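Local coordinates for Alr3699 protein (Nostoc sp., PDB 4XSO), which belongs to the GT-B clan of glycosyltransferases, with two Rossmann-like domains facing each other across a cleft, at residues 151-162 / 173-181. Numbering follows the deposited sequence.
With GOL (glycerol), chain D.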
loop_
_atom_site.group_PDB
_atom_site.type_symbol
_atom_site.label_atom_id
_atom_site.label_comp_id
_atom_site.label_asym_id
_atom_site.label_seq_id
_atom_site.Cartn_x
_atom_site.Cartn_y
_atom_site.Cartn_z
ATOM N N ALA A 151 0.727 -13.453 5.017
ATOM C CA ALA A 151 1.979 -14.250 5.158
ATOM C C ALA A 151 1.689 -15.726 5.094
ATOM O O ALA A 151 0.810 -16.177 5.743
ATOM C CB ALA A 151 2.631 -13.897 6.491
ATOM N N SER A 152 2.433 -16.488 4.286
ATOM C CA SER A 152 2.330 -17.895 4.271
ATOM C C SER A 152 2.950 -18.537 5.496
ATOM O O SER A 152 2.673 -19.679 5.783
ATOM C CB SER A 152 3.045 -18.465 3.021
ATOM O OG SER A 152 2.301 -18.134 1.891
ATOM N N LEU A 153 3.858 -17.824 6.158
ATOM C CA LEU A 153 4.656 -18.393 7.202
ATOM C C LEU A 153 5.231 -17.220 8.022
ATOM O O LEU A 153 5.625 -16.215 7.470
ATOM C CB LEU A 153 5.783 -19.199 6.552
ATOM C CG LEU A 153 6.924 -19.503 7.492
ATOM C CD1 LEU A 153 6.486 -20.605 8.445
ATOM C CD2 LEU A 153 8.140 -19.919 6.658
ATOM N N VAL A 154 5.273 -17.377 9.335
ATOM C CA VAL A 154 5.899 -16.406 10.219
ATOM C C VAL A 154 7.015 -17.147 10.956
ATOM O O VAL A 154 6.746 -18.049 11.734
ATOM C CB VAL A 154 4.892 -15.866 11.215
ATOM C CG1 VAL A 154 5.573 -15.044 12.291
ATOM C CG2 VAL A 154 3.860 -15.022 10.462
ATOM N N ILE A 155 8.268 -16.803 10.663
ATOM C CA ILE A 155 9.410 -17.444 11.306
ATOM C C ILE A 155 9.739 -16.640 12.508
ATOM O O ILE A 155 9.944 -15.432 12.417
ATOM C CB ILE A 155 10.631 -17.513 10.358
ATOM C CG1 ILE A 155 10.301 -18.416 9.172
ATOM C CG2 ILE A 155 11.823 -18.100 11.083
ATOM C CD1 ILE A 155 11.405 -18.446 8.127
ATOM N N ALA A 156 9.712 -17.264 13.672
ATOM C CA ALA A 156 10.028 -16.544 14.921
ATOM C C ALA A 156 11.393 -16.984 15.469
ATOM O O ALA A 156 11.725 -18.150 15.384
ATOM C CB ALA A 156 8.935 -16.763 15.948
ATOM N N ASN A 157 12.198 -16.036 15.943
ATOM C CA ASN A 157 13.568 -16.307 16.375
ATOM C C ASN A 157 13.633 -16.918 17.752
ATOM O O ASN A 157 14.679 -17.415 18.218
ATOM C CB ASN A 157 14.428 -15.065 16.212
ATOM C CG ASN A 157 13.990 -13.901 17.140
ATOM O OD1 ASN A 157 12.940 -13.964 17.813
ATOM N ND2 ASN A 157 14.829 -12.856 17.189
ATOM N N SER A 158 12.472 -17.059 18.375
ATOM C CA SER A 158 12.429 -17.654 19.692
ATOM C C SER A 158 10.967 -17.942 20.073
ATOM O O SER A 158 10.029 -17.363 19.493
ATOM C CB SER A 158 13.042 -16.697 20.701
ATOM O OG SER A 158 12.179 -15.596 20.893
ATOM N N GLN A 159 10.799 -18.898 20.977
ATOM C CA GLN A 159 9.499 -19.090 21.671
ATOM C C GLN A 159 8.894 -17.798 22.306
ATOM O O GLN A 159 7.704 -17.570 22.162
ATOM C CB GLN A 159 9.558 -20.241 22.677
ATOM C CG GLN A 159 9.759 -21.572 21.944
ATOM C CD GLN A 159 9.916 -22.845 22.818
ATOM O OE1 GLN A 159 10.228 -22.794 24.000
ATOM N NE2 GLN A 159 9.738 -23.992 22.186
ATOM N N ALA A 160 9.734 -16.947 22.859
ATOM C CA ALA A 160 9.357 -15.632 23.403
ATOM C C ALA A 160 8.756 -14.687 22.333
ATOM O O ALA A 160 7.663 -14.118 22.535
ATOM C CB ALA A 160 10.581 -14.962 24.005
ATOM N N SER A 161 9.410 -14.616 21.167
ATOM C CA SER A 161 8.894 -13.851 20.073
ATOM C C SER A 161 7.611 -14.484 19.573
ATOM O O SER A 161 6.646 -13.782 19.227
ATOM C CB SER A 161 9.916 -13.658 18.930
ATOM O OG SER A 161 11.015 -12.913 19.435
ATOM N N GLN A 162 7.601 -15.791 19.464
ATOM C CA GLN A 162 6.438 -16.483 18.932
ATOM C C GLN A 162 5.261 -16.252 19.864
ATOM O O GLN A 162 4.164 -16.043 19.422
ATOM C CB GLN A 162 6.730 -17.978 18.848
ATOM C CG GLN A 162 5.595 -18.874 18.331
ATOM C CD GLN A 162 5.970 -20.335 18.455
ATOM O OE1 GLN A 162 6.549 -20.735 19.436
ATOM N NE2 GLN A 162 5.673 -21.110 17.462
ATOM N N GLU A 173 -0.902 -20.879 14.226
ATOM C CA GLU A 173 -0.640 -21.946 13.284
ATOM C C GLU A 173 0.272 -21.518 12.099
ATOM O O GLU A 173 0.699 -22.336 11.300
ATOM C CB GLU A 173 -1.935 -22.591 12.765
ATOM C CG GLU A 173 -2.842 -21.784 11.810
ATOM C CD GLU A 173 -3.689 -20.672 12.467
ATOM O OE1 GLU A 173 -3.572 -20.379 13.714
ATOM O OE2 GLU A 173 -4.516 -20.085 11.708
ATOM N N LEU A 174 0.514 -20.225 11.963
ATOM C CA LEU A 174 1.342 -19.722 10.946
ATOM C C LEU A 174 2.822 -19.744 11.390
ATOM O O LEU A 174 3.693 -19.477 10.579
ATOM C CB LEU A 174 0.979 -18.270 10.607
ATOM C CG LEU A 174 -0.115 -17.900 9.622
ATOM C CD1 LEU A 174 0.031 -16.398 9.301
ATOM C CD2 LEU A 174 -0.128 -18.741 8.326
ATOM N N THR A 175 3.113 -20.034 12.669
ATOM C CA THR A 175 4.408 -19.678 13.229
ATOM C C THR A 175 5.266 -20.915 13.290
ATOM O O THR A 175 4.737 -21.979 13.381
ATOM C CB THR A 175 4.343 -19.104 14.678
ATOM O OG1 THR A 175 3.828 -20.089 15.583
ATOM C CG2 THR A 175 3.493 -17.852 14.722
ATOM N N LYS A 176 6.571 -20.731 13.199
ATOM C CA LYS A 176 7.534 -21.754 13.381
ATOM C C LYS A 176 8.728 -21.075 14.020
ATOM O O LYS A 176 9.189 -20.053 13.509
ATOM C CB LYS A 176 7.996 -22.304 12.049
ATOM C CG LYS A 176 9.022 -23.434 12.270
ATOM C CD LYS A 176 9.412 -24.185 11.016
ATOM C CE LYS A 176 10.767 -24.878 11.241
ATOM N NZ LYS A 176 10.820 -25.803 12.408
ATOM N N VAL A 177 9.325 -21.677 15.033
ATOM C CA VAL A 177 10.469 -21.102 15.673
ATOM C C VAL A 177 11.734 -21.586 14.949
ATOM O O VAL A 177 11.852 -22.749 14.758
ATOM C CB VAL A 177 10.575 -21.436 17.189
ATOM C CG1 VAL A 177 11.897 -21.054 17.748
ATOM C CG2 VAL A 177 9.440 -20.753 17.988
ATOM N N ILE A 178 12.607 -20.693 14.512
ATOM C CA ILE A 178 13.929 -21.089 13.958
ATOM C C ILE A 178 14.901 -20.111 14.582
ATOM O O ILE A 178 14.785 -18.914 14.425
ATOM C CB ILE A 178 14.026 -21.011 12.440
ATOM C CG1 ILE A 178 13.029 -21.932 11.776
ATOM C CG2 ILE A 178 15.436 -21.407 11.957
ATOM C CD1 ILE A 178 13.102 -21.866 10.278
ATOM N N TYR A 179 15.881 -20.654 15.323
ATOM C CA TYR A 179 16.817 -19.855 16.114
ATOM C C TYR A 179 17.855 -19.267 15.121
ATOM O O TYR A 179 17.976 -19.733 14.018
ATOM C CB TYR A 179 17.447 -20.793 17.153
ATOM C CG TYR A 179 16.506 -21.235 18.277
ATOM C CD1 TYR A 179 15.858 -20.272 19.063
ATOM C CD2 TYR A 179 16.352 -22.577 18.651
ATOM C CE1 TYR A 179 15.014 -20.619 20.123
ATOM C CE2 TYR A 179 15.487 -22.925 19.754
ATOM C CZ TYR A 179 14.832 -21.935 20.483
ATOM O OH TYR A 179 13.937 -22.179 21.607
ATOM N N ASN A 180 18.581 -18.226 15.537
ATOM C CA ASN A 180 19.747 -17.687 14.851
ATOM C C ASN A 180 20.841 -18.782 14.752
ATOM O O ASN A 180 21.006 -19.660 15.633
ATOM C CB ASN A 180 20.297 -16.482 15.618
ATOM C CG ASN A 180 19.446 -15.216 15.517
ATOM O OD1 ASN A 180 18.233 -15.232 15.267
ATOM N ND2 ASN A 180 20.065 -14.117 15.830
ATOM N N GLY A 181 21.562 -18.775 13.656
ATOM C CA GLY A 181 22.643 -19.772 13.467
ATOM C C GLY A 181 23.992 -19.061 13.522
ATOM O O GLY A 181 24.049 -17.882 13.261
HETATM C C1 GOL D . 9.700 -24.932 16.707
HETATM O O1 GOL D . 9.996 -24.852 15.261
HETATM C C2 GOL D . 8.544 -24.048 17.264
HETATM O O2 GOL D . 7.577 -24.035 16.268
HETATM C C3 GOL D . 7.888 -24.469 18.614
HETATM O O3 GOL D . 6.473 -24.100 18.594
#
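The Tyr179 ring presents its edge to Asn157 O, which lies near the ring plane 3.2 Å from CD1, while Val177 CG1 rests over one face, offset toward the rim. Ser158 CA approaches CE1 obliquely, and Phe368 meets the ring edge-to-face. A tyrosine suits the loop just past strand 175-177, because its hydroxyl reaches Glu320, which also accepts from Gln159 N at the start of helix 159-167.

A second flat group is the Gln162 amide. With CG anti to the backbone N (chi1 179°) and the chain extended, it reaches over Thr175 and runs at about a right angle to Val177: NE2 donates to Thr175 OG1 at 2.8 Å, nearly in the amide plane, and Val177 CG2 packs 3.2 Å from OE1. A long amide can thus pair with a hydroxyl and lie against a methyl at once; NE2 and Val177 N also bind a glycerol.

Between the two parallel strands runs a ladder in which Val154 N donates to Leu174 O (2.9 Å) and Ala156 N to Lys176 O (2.8 Å); Lys176 N and Ile178 N donate in turn to Val154 O and Ala156 O. Beta-branched Val154, Thr175 and Val177 turn to the helix side, with small Ala156; Ile155 CG2 meets Ile178 CB on the other.

This beta-alpha-beta crossover ends the seven-stranded parallel sheet of the N-terminal Rossmann-like domain, 175-177 being outermost within this chain: helix 159-167 covers one face, helix 370-382 touches the other, and strand 122-126 continues the sheet beyond 153-156.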